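Local coordinates for aminodeoxyfutalosine deaminase (Deinococcus radiodurans, PDB 2IMR), which catalyses the zinc-dependent deamination of aminodeoxyfutalosine to futalosine, a step in menaquinone biosynthesis, and acts less strongly on several adenosine-like nucleosides, at residues H101-F109 with L128-A138; R165-V176 with R203-H213. All coordinates share one frame; numbering follows the deposited sequence.

Contact 1. Residues H101-F109 with L128-A138. With ZN (zinc ion), chain B.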
loop_
_atom_site.group_PDB
_atom_site.type_symbol
_atom_site.label_atom_id
_atom_site.label_comp_id
_atom_site.label_asym_id
_atom_site.label_seq_id
_atom_site.Cartn_x
_atom_site.Cartn_y
_atom_site.Cartn_z
ATOM N N HIS A 101 7.148 -0.492 -4.839
ATOM C CA HIS A 101 8.431 0.178 -5.015
ATOM C C HIS A 101 8.784 -0.064 -6.480
ATOM O O HIS A 101 9.015 -1.211 -6.867
ATOM C CB HIS A 101 9.530 -0.456 -4.151
ATOM C CG HIS A 101 9.340 -0.289 -2.675
ATOM N ND1 HIS A 101 10.233 0.409 -1.888
ATOM C CD2 HIS A 101 8.410 -0.795 -1.828
ATOM C CE1 HIS A 101 9.866 0.323 -0.622
ATOM N NE2 HIS A 101 8.763 -0.403 -0.557
ATOM N N LEU A 102 8.804 0.990 -7.294
ATOM C CA LEU A 102 9.153 0.836 -8.706
ATOM C C LEU A 102 10.672 0.870 -8.865
ATOM O O LEU A 102 11.212 0.451 -9.893
ATOM C CB LEU A 102 8.495 1.927 -9.560
ATOM C CG LEU A 102 6.962 1.902 -9.539
ATOM C CD1 LEU A 102 6.427 2.866 -10.582
ATOM C CD2 LEU A 102 6.455 0.488 -9.840
ATOM N N ASP A 103 11.353 1.385 -7.844
ATOM C CA ASP A 103 12.812 1.416 -7.818
ATOM C C ASP A 103 13.206 1.175 -6.364
ATOM O O ASP A 103 12.506 1.609 -5.445
ATOM C CB ASP A 103 13.376 2.761 -8.335
ATOM C CG ASP A 103 13.472 3.840 -7.257
ATOM O OD1 ASP A 103 12.423 4.365 -6.821
ATOM O OD2 ASP A 103 14.611 4.174 -6.854
ATOM N N MET A 104 14.298 0.448 -6.154
ATOM C CA MET A 104 14.769 0.156 -4.803
ATOM C C MET A 104 16.284 0.257 -4.738
ATOM O O MET A 104 16.944 0.555 -5.736
ATOM C CB MET A 104 14.334 -1.249 -4.361
ATOM C CG MET A 104 12.822 -1.458 -4.302
ATOM S SD MET A 104 12.341 -3.116 -3.731
ATOM C CE MET A 104 12.626 -2.964 -1.960
ATOM N N SER A 105 16.831 -0.001 -3.557
ATOM C CA SER A 105 18.267 0.067 -3.357
ATOM C C SER A 105 18.794 -1.189 -2.688
ATOM O O SER A 105 18.085 -1.841 -1.921
ATOM C CB SER A 105 18.613 1.279 -2.493
ATOM O OG SER A 105 19.991 1.295 -2.170
ATOM N N ALA A 106 20.044 -1.533 -2.984
ATOM C CA ALA A 106 20.654 -2.695 -2.365
ATOM C C ALA A 106 20.704 -2.390 -0.870
ATOM O O ALA A 106 20.669 -3.292 -0.035
ATOM C CB ALA A 106 22.061 -2.907 -2.908
ATOM N N TYR A 107 20.777 -1.103 -0.546
ATOM C CA TYR A 107 20.836 -0.663 0.841
ATOM C C TYR A 107 19.621 -1.097 1.658
ATOM O O TYR A 107 19.769 -1.587 2.775
ATOM C CB TYR A 107 20.977 0.862 0.918
ATOM C CG TYR A 107 22.252 1.409 0.304
ATOM C CD1 TYR A 107 23.506 0.955 0.723
ATOM C CD2 TYR A 107 22.205 2.382 -0.694
ATOM C CE1 TYR A 107 24.683 1.458 0.157
ATOM C CE2 TYR A 107 23.375 2.891 -1.267
ATOM C CZ TYR A 107 24.608 2.425 -0.838
ATOM O OH TYR A 107 25.762 2.922 -1.411
ATOM N N GLU A 108 18.416 -0.929 1.119
ATOM C CA GLU A 108 17.251 -1.320 1.894
ATOM C C GLU A 108 17.106 -2.839 2.003
ATOM O O GLU A 108 16.459 -3.332 2.923
ATOM C CB GLU A 108 15.973 -0.645 1.352
ATOM C CG GLU A 108 15.586 -0.954 -0.071
ATOM C CD GLU A 108 14.548 0.028 -0.608
ATOM O OE1 GLU A 108 13.504 0.244 0.057
ATOM O OE2 GLU A 108 14.775 0.585 -1.699
ATOM N N PHE A 109 17.717 -3.579 1.077
ATOM C CA PHE A 109 17.689 -5.040 1.124
ATOM C C PHE A 109 18.679 -5.487 2.201
ATOM O O PHE A 109 18.382 -6.359 3.017
ATOM C CB PHE A 109 18.116 -5.642 -0.219
ATOM C CG PHE A 109 16.995 -5.786 -1.207
ATOM C CD1 PHE A 109 16.192 -6.924 -1.207
ATOM C CD2 PHE A 109 16.730 -4.778 -2.127
ATOM C CE1 PHE A 109 15.135 -7.054 -2.113
ATOM C CE2 PHE A 109 15.679 -4.898 -3.035
ATOM C CZ PHE A 109 14.879 -6.040 -3.025
ATOM N N LEU A 128 15.500 -4.010 -9.993
ATOM C CA LEU A 128 14.698 -2.848 -9.609
ATOM C C LEU A 128 15.568 -1.694 -9.134
ATOM O O LEU A 128 15.504 -1.279 -7.971
ATOM C CB LEU A 128 13.701 -3.222 -8.507
ATOM C CG LEU A 128 12.683 -4.300 -8.874
ATOM C CD1 LEU A 128 11.791 -4.585 -7.669
ATOM C CD2 LEU A 128 11.848 -3.841 -10.070
ATOM N N ARG A 129 16.385 -1.186 -10.049
ATOM C CA ARG A 129 17.288 -0.082 -9.758
ATOM C C ARG A 129 17.227 0.946 -10.875
ATOM O O ARG A 129 17.238 0.587 -12.050
ATOM C CB ARG A 129 18.735 -0.579 -9.673
ATOM C CG ARG A 129 18.975 -1.752 -8.748
ATOM C CD ARG A 129 19.258 -1.310 -7.325
ATOM N NE ARG A 129 19.637 -2.459 -6.512
ATOM C CZ ARG A 129 18.781 -3.355 -6.031
ATOM N NH1 ARG A 129 17.481 -3.230 -6.266
ATOM N NH2 ARG A 129 19.231 -4.398 -5.343
ATOM N N GLY A 130 17.153 2.218 -10.504
ATOM C CA GLY A 130 17.167 3.276 -11.499
ATOM C C GLY A 130 15.939 3.638 -12.308
ATOM O O GLY A 130 14.894 2.984 -12.258
ATOM N N VAL A 131 16.116 4.702 -13.087
ATOM C CA VAL A 131 15.088 5.283 -13.936
ATOM C C VAL A 131 14.449 4.368 -14.980
ATOM O O VAL A 131 13.222 4.292 -15.072
ATOM C CB VAL A 131 15.649 6.533 -14.652
ATOM C CG1 VAL A 131 14.583 7.153 -15.531
ATOM C CG2 VAL A 131 16.145 7.538 -13.620
ATOM N N ALA A 132 15.272 3.687 -15.771
ATOM C CA ALA A 132 14.760 2.795 -16.810
ATOM C C ALA A 132 13.781 1.767 -16.252
ATOM O O ALA A 132 12.671 1.618 -16.758
ATOM C CB ALA A 132 15.916 2.086 -17.503
ATOM N N ALA A 133 14.198 1.061 -15.208
ATOM C CA ALA A 133 13.354 0.048 -14.586
ATOM C C ALA A 133 12.091 0.654 -13.975
ATOM O O ALA A 133 11.028 0.042 -14.003
ATOM C CB ALA A 133 14.144 -0.698 -13.520
ATOM N N ALA A 134 12.214 1.855 -13.418
ATOM C CA ALA A 134 11.069 2.528 -12.809
ATOM C C ALA A 134 10.048 2.922 -13.875
ATOM O O ALA A 134 8.842 2.740 -13.691
ATOM C CB ALA A 134 11.534 3.766 -12.046
ATOM N N GLN A 135 10.537 3.466 -14.985
ATOM C CA GLN A 135 9.671 3.883 -16.081
ATOM C C GLN A 135 8.908 2.691 -16.637
ATOM O O GLN A 135 7.739 2.806 -16.995
ATOM C CB GLN A 135 10.495 4.536 -17.197
ATOM C CG GLN A 135 11.162 5.845 -16.798
ATOM C CD GLN A 135 10.211 7.033 -16.811
ATOM O OE1 GLN A 135 9.067 6.935 -16.373
ATOM N NE2 GLN A 135 10.695 8.171 -17.301
ATOM N N ALA A 136 9.575 1.545 -16.715
ATOM C CA ALA A 136 8.931 0.341 -17.225
ATOM C C ALA A 136 7.836 -0.102 -16.257
ATOM O O ALA A 136 6.788 -0.596 -16.674
ATOM C CB ALA A 136 9.957 -0.760 -17.405
ATOM N N GLY A 137 8.085 0.072 -14.960
ATOM C CA GLY A 137 7.088 -0.297 -13.969
ATOM C C GLY A 137 5.870 0.606 -14.093
ATOM O O GLY A 137 4.734 0.152 -14.030
ATOM N N ALA A 138 6.105 1.901 -14.269
ATOM C CA ALA A 138 5.002 2.838 -14.416
ATOM C C ALA A 138 4.209 2.474 -15.673
ATOM O O ALA A 138 2.983 2.570 -15.690
ATOM C CB ALA A 138 5.533 4.266 -14.516
HETATM ZN ZN ZN B . 7.537 -1.255 0.876
HETATM O O HOH W 1 9.702 -0.878 -11.664
HETATM O O HOH W 2 16.861 2.766 -7.727
HETATM O O HOH W 3 7.330 -2.987 1.289
#

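Contact 2. Residues R165-V176 with R203-H213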
loop_
_atom_site.group_PDB
_atom_site.type_symbol
_atom_site.label_atom_id
_atom_site.label_comp_id
_atom_site.label_asym_id
_atom_site.label_seq_id
_atom_site.Cartn_x
_atom_site.Cartn_y
_atom_site.Cartn_z
ATOM N N ARG A 165 5.572 11.992 -15.069
ATOM C CA ARG A 165 4.696 11.066 -15.785
ATOM C C ARG A 165 3.255 11.567 -15.753
ATOM O O ARG A 165 2.585 11.508 -14.722
ATOM C CB ARG A 165 4.766 9.671 -15.158
ATOM C CG ARG A 165 6.101 8.949 -15.347
ATOM C CD ARG A 165 6.253 8.357 -16.743
ATOM N NE ARG A 165 5.210 7.376 -17.032
ATOM C CZ ARG A 165 5.441 6.141 -17.465
ATOM N NH1 ARG A 165 6.685 5.724 -17.662
ATOM N NH2 ARG A 165 4.424 5.320 -17.702
ATOM N N GLU A 166 2.775 12.052 -16.891
ATOM C CA GLU A 166 1.416 12.569 -16.987
ATOM C C GLU A 166 0.354 11.477 -16.874
ATOM O O GLU A 166 -0.814 11.766 -16.613
ATOM C CB GLU A 166 1.242 13.317 -18.312
ATOM C CG GLU A 166 2.180 14.503 -18.478
ATOM C CD GLU A 166 1.997 15.205 -19.812
ATOM O OE1 GLU A 166 0.875 15.685 -20.081
ATOM O OE2 GLU A 166 2.974 15.274 -20.590
ATOM N N ASP A 167 0.763 10.225 -17.050
ATOM C CA ASP A 167 -0.170 9.103 -17.000
ATOM C C ASP A 167 -0.381 8.483 -15.619
ATOM O O ASP A 167 -1.301 7.683 -15.431
ATOM C CB ASP A 167 0.277 8.021 -17.990
ATOM C CG ASP A 167 1.661 7.485 -17.686
ATOM O OD1 ASP A 167 2.560 8.294 -17.370
ATOM O OD2 ASP A 167 1.857 6.254 -17.773
ATOM N N LEU A 168 0.462 8.851 -14.659
ATOM C CA LEU A 168 0.351 8.321 -13.298
ATOM C C LEU A 168 -0.525 9.183 -12.395
ATOM O O LEU A 168 -0.656 10.391 -12.604
ATOM C CB LEU A 168 1.732 8.217 -12.643
ATOM C CG LEU A 168 2.734 7.157 -13.099
ATOM C CD1 LEU A 168 4.050 7.367 -12.345
ATOM C CD2 LEU A 168 2.180 5.764 -12.830
ATOM N N SER A 169 -1.119 8.555 -11.386
ATOM C CA SER A 169 -1.937 9.275 -10.420
ATOM C C SER A 169 -1.739 8.602 -9.063
ATOM O O SER A 169 -1.524 7.390 -8.984
ATOM C CB SER A 169 -3.418 9.261 -10.820
ATOM O OG SER A 169 -4.043 8.035 -10.499
ATOM N N GLY A 170 -1.790 9.394 -7.999
ATOM C CA GLY A 170 -1.602 8.847 -6.669
ATOM C C GLY A 170 -0.582 9.643 -5.881
ATOM O O GLY A 170 -0.574 10.875 -5.932
ATOM N N THR A 171 0.286 8.945 -5.156
ATOM C CA THR A 171 1.311 9.596 -4.357
ATOM C C THR A 171 2.673 8.937 -4.530
ATOM O O THR A 171 2.773 7.712 -4.580
ATOM C CB THR A 171 0.961 9.534 -2.856
ATOM O OG1 THR A 171 -0.317 10.144 -2.639
ATOM C CG2 THR A 171 2.022 10.248 -2.028
ATOM N N LEU A 172 3.714 9.759 -4.617
ATOM C CA LEU A 172 5.089 9.274 -4.733
ATOM C C LEU A 172 5.772 9.645 -3.420
ATOM O O LEU A 172 6.020 10.826 -3.159
ATOM C CB LEU A 172 5.815 9.960 -5.896
ATOM C CG LEU A 172 5.160 9.812 -7.271
ATOM C CD1 LEU A 172 5.984 10.568 -8.309
ATOM C CD2 LEU A 172 5.047 8.335 -7.632
ATOM N N TYR A 173 6.055 8.638 -2.596
ATOM C CA TYR A 173 6.689 8.834 -1.295
ATOM C C TYR A 173 8.212 8.693 -1.366
ATOM O O TYR A 173 8.722 7.645 -1.774
ATOM C CB TYR A 173 6.161 7.799 -0.298
ATOM C CG TYR A 173 4.655 7.738 -0.147
ATOM C CD1 TYR A 173 4.001 8.444 0.863
ATOM C CD2 TYR A 173 3.890 6.918 -0.981
ATOM C CE1 TYR A 173 2.626 8.327 1.046
ATOM C CE2 TYR A 173 2.519 6.795 -0.811
ATOM C CZ TYR A 173 1.892 7.496 0.203
ATOM O OH TYR A 173 0.538 7.341 0.384
ATOM N N PHE A 174 8.929 9.732 -0.944
ATOM C CA PHE A 174 10.393 9.711 -0.953
ATOM C C PHE A 174 10.847 8.956 0.290
ATOM O O PHE A 174 10.549 9.358 1.409
ATOM C CB PHE A 174 10.947 11.142 -0.946
ATOM C CG PHE A 174 12.439 11.225 -1.128
ATOM C CD1 PHE A 174 13.077 10.477 -2.116
ATOM C CD2 PHE A 174 13.204 12.080 -0.339
ATOM C CE1 PHE A 174 14.456 10.580 -2.316
ATOM C CE2 PHE A 174 14.585 12.192 -0.528
ATOM C CZ PHE A 174 15.213 11.441 -1.520
ATOM N N GLU A 175 11.572 7.861 0.097
ATOM C CA GLU A 175 12.006 7.056 1.235
ATOM C C GLU A 175 13.241 7.599 1.943
ATOM O O GLU A 175 14.207 7.998 1.303
ATOM C CB GLU A 175 12.258 5.615 0.787
ATOM C CG GLU A 175 12.247 4.614 1.925
ATOM C CD GLU A 175 12.275 3.182 1.434
ATOM O OE1 GLU A 175 13.274 2.790 0.799
ATOM O OE2 GLU A 175 11.297 2.453 1.681
ATOM N N VAL A 176 13.191 7.623 3.272
ATOM C CA VAL A 176 14.315 8.097 4.076
ATOM C C VAL A 176 14.729 6.977 5.021
ATOM O O VAL A 176 13.890 6.361 5.671
ATOM C CB VAL A 176 13.938 9.344 4.890
ATOM C CG1 VAL A 176 15.127 9.783 5.748
ATOM C CG2 VAL A 176 13.523 10.461 3.948
ATOM N N ARG A 203 1.776 18.215 -9.295
ATOM C CA ARG A 203 0.572 18.654 -9.993
ATOM C C ARG A 203 -0.666 17.897 -9.522
ATOM O O ARG A 203 -0.562 16.889 -8.821
ATOM C CB ARG A 203 0.746 18.514 -11.512
ATOM C CG ARG A 203 1.228 17.154 -12.006
ATOM C CD ARG A 203 0.094 16.160 -12.191
ATOM N NE ARG A 203 0.558 14.949 -12.869
ATOM C CZ ARG A 203 -0.190 13.869 -13.077
ATOM N NH1 ARG A 203 -1.449 13.837 -12.660
ATOM N NH2 ARG A 203 0.323 12.815 -13.699
ATOM N N PRO A 204 -1.862 18.390 -9.887
ATOM C CA PRO A 204 -3.118 17.747 -9.491
ATOM C C PRO A 204 -3.191 16.285 -9.927
ATOM O O PRO A 204 -3.067 15.975 -11.113
ATOM C CB PRO A 204 -4.175 18.601 -10.185
ATOM C CG PRO A 204 -3.536 19.960 -10.219
ATOM C CD PRO A 204 -2.127 19.632 -10.637
ATOM N N GLY A 205 -3.390 15.391 -8.964
ATOM C CA GLY A 205 -3.491 13.979 -9.287
ATOM C C GLY A 205 -2.264 13.156 -8.949
ATOM O O GLY A 205 -2.359 11.938 -8.807
ATOM N N LEU A 206 -1.113 13.810 -8.832
ATOM C CA LEU A 206 0.137 13.124 -8.507
ATOM C C LEU A 206 0.873 13.982 -7.489
ATOM O O LEU A 206 1.534 14.959 -7.847
ATOM C CB LEU A 206 0.989 12.948 -9.766
ATOM C CG LEU A 206 2.222 12.047 -9.659
ATOM C CD1 LEU A 206 1.801 10.641 -9.253
ATOM C CD2 LEU A 206 2.951 12.021 -10.998
ATOM N N ARG A 207 0.758 13.609 -6.219
ATOM C CA ARG A 207 1.372 14.376 -5.146
ATOM C C ARG A 207 2.616 13.753 -4.525
ATOM O O ARG A 207 2.854 12.545 -4.621
ATOM C CB ARG A 207 0.338 14.627 -4.052
ATOM C CG ARG A 207 -0.169 13.351 -3.438
ATOM C CD ARG A 207 -1.226 13.595 -2.381
ATOM N NE ARG A 207 -1.560 12.337 -1.723
ATOM C CZ ARG A 207 -2.468 12.205 -0.762
ATOM N NH1 ARG A 207 -3.148 13.262 -0.334
ATOM N NH2 ARG A 207 -2.685 11.012 -0.226
ATOM N N LEU A 208 3.398 14.604 -3.874
ATOM C CA LEU A 208 4.629 14.185 -3.216
ATOM C C LEU A 208 4.335 13.735 -1.792
ATOM O O LEU A 208 3.510 14.334 -1.098
ATOM C CB LEU A 208 5.624 15.345 -3.189
ATOM C CG LEU A 208 6.939 15.094 -2.452
ATOM C CD1 LEU A 208 7.741 14.018 -3.186
ATOM C CD2 LEU A 208 7.733 16.393 -2.378
ATOM N N GLY A 209 5.014 12.675 -1.363
ATOM C CA GLY A 209 4.821 12.163 -0.022
ATOM C C GLY A 209 6.154 11.866 0.634
ATOM O O GLY A 209 7.208 12.097 0.048
ATOM N N LEU A 210 6.108 11.341 1.852
ATOM C CA LEU A 210 7.325 11.033 2.581
ATOM C C LEU A 210 7.226 9.647 3.185
ATOM O O LEU A 210 6.170 9.237 3.664
ATOM C CB LEU A 210 7.536 12.074 3.677
ATOM C CG LEU A 210 8.881 12.157 4.386
ATOM C CD1 LEU A 210 10.013 12.349 3.375
ATOM C CD2 LEU A 210 8.834 13.334 5.369
ATOM N N SER A 211 8.327 8.913 3.168
ATOM C CA SER A 211 8.289 7.582 3.728
ATOM C C SER A 211 9.448 7.185 4.619
ATOM O O SER A 211 10.495 6.765 4.129
ATOM C CB SER A 211 8.163 6.539 2.616
ATOM O OG SER A 211 8.220 5.233 3.170
ATOM N N PRO A 212 9.286 7.347 5.944
ATOM C CA PRO A 212 10.343 6.959 6.882
ATOM C C PRO A 212 10.321 5.432 6.702
ATOM O O PRO A 212 9.274 4.809 6.882
ATOM C CB PRO A 212 9.777 7.380 8.239
ATOM C CG PRO A 212 8.853 8.528 7.894
ATOM C CD PRO A 212 8.181 8.034 6.638
ATOM N N HIS A 213 11.459 4.844 6.338
ATOM C CA HIS A 213 11.548 3.405 6.057
ATOM C C HIS A 213 10.835 2.462 7.028
ATOM O O HIS A 213 9.843 1.821 6.668
ATOM C CB HIS A 213 13.024 3.004 5.922
ATOM C CG HIS A 213 13.235 1.628 5.369
ATOM N ND1 HIS A 213 14.148 0.745 5.906
ATOM C CD2 HIS A 213 12.689 1.001 4.299
ATOM C CE1 HIS A 213 14.158 -0.366 5.189
ATOM N NE2 HIS A 213 13.282 -0.235 4.208
HETATM O O HOH W 4 3.035 14.591 -14.165
#

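Contact 1. Residues H101-F109 with L128-A138
Leu102, one residue past the zinc ligand His101, lies against helix 130-143. His101 turns the end of its imidazole away from that helix and binds the zinc ion through NE2 at 2.1 Å, with His99 and His240 as further ligands. Leu102 packs on the helix: CD1 rests 4.3 Å from Ala138 CB, and CB lies against Ala134. Small residues suit this wall, for at Gly137 a CB would crowd Leu102 CD2. A water donates to both Leu102 O and Ala133 O, bridging loop and helix. Asp103, a short acid among backbone amides, accepts from Trp154 N and Ala155 N, and a second water links its OD2 to Met104 O and Gly130 N. Met104 N gives the direct bond to Leu128 O (2.8 Å, 153° at the hydrogen), while Met104 SD meets Leu128 CD1 at 4.2 Å. Ser105 and Glu108 form a capping box at the start of helix 106-111. The guanidinium of Arg129 lays one face over Ser105 C and Ala106 N, its chain folded back by a bend at chi2 (-88°); the Phe109 ring approaches it obliquely, the planes 33° apart. Arg129 NH1 also donates to Leu128 O (3.3 Å), from above the carbonyl plane and on the opposite face from Met104 N. Gripped from both faces, this carbonyl should be fixed in orientation, and the two waters join the segments where their backbones do not bond directly.

Contact 2. Residues R165-V176 with R203-H213
The guanidinium of Arg203 carries Leu206 CB over one face, 3.6 Å above the plane, and has Arg165 O and a water at its edge. Its NH2 donates to two carbonyls, Arg165 O and Leu168 O, each at 2.8 Å; a long arginine suits a turn whose carbonyls converge on one donor. The Tyr173 ring has Thr171 CG2 over the centre of one face, and Gly209 approaches it obliquely. Glycine fits there because a CB would clash with both Tyr173 CD1 and Thr171 CG2, and the strands close to 4.0 Å between Tyr173 CA and Gly209 CA. At the edge of the Arg207 guanidinium, NE donates to Thr171 OG1, nearly straight at 175° and 2.7 Å long; OG1 sits beside the backbone N (chi1 -57°) and itself donates to Val395 O. Glu175 OE2 meets the edge of the His213 ring at carbon CD2 (3.3 Å), the carboxylate turned 72° from the ring, whose ND1 is hydrogen-bonded to Thr217 OG1; both residues are predicted to bind substrate. The parallel ladder runs from Gly170 N to Gly205 O through His213 N to Val176 O. On the sheet face opposite Thr171, Tyr173 and Glu175, Leu172 CG packs on Leu206 CD1 (4.0 Å) and Val176 CG2 on Leu210 CD1. There helix 156-163 covers Leu172 and Leu208, helix 220-233 covers Leu210 and Pro212, and strand 149-153 flanks strand 170-176 in the barrel sheet.

From the N terminus, contact 1 comes first: 101-109 meets 128-138 after a largely helical excursion of 18 residues, closing a loop beside the first strand of the four-stranded parallel sheet. Strand 149-153 and helix 156-163 follow before contact 2 opens, and helix 184-199 completes the beta-alpha-beta unit that 165-176 and 203-213 close. The loops run in series, neither nesting nor crossing, yet they touch. Near the zinc, His101 CE1 packs against Glu175 OE2 at 3.4 Å, and the carboxylates of Glu108 and Glu175 come within 2.7 Å (OE1 to OE1). Contact 1 ties the loop after the first strand to helix 130-143, contact 2 pairs the third and fourth strands, and a probable Arg165 NH1 to Gln135 OE1 bond joins the two.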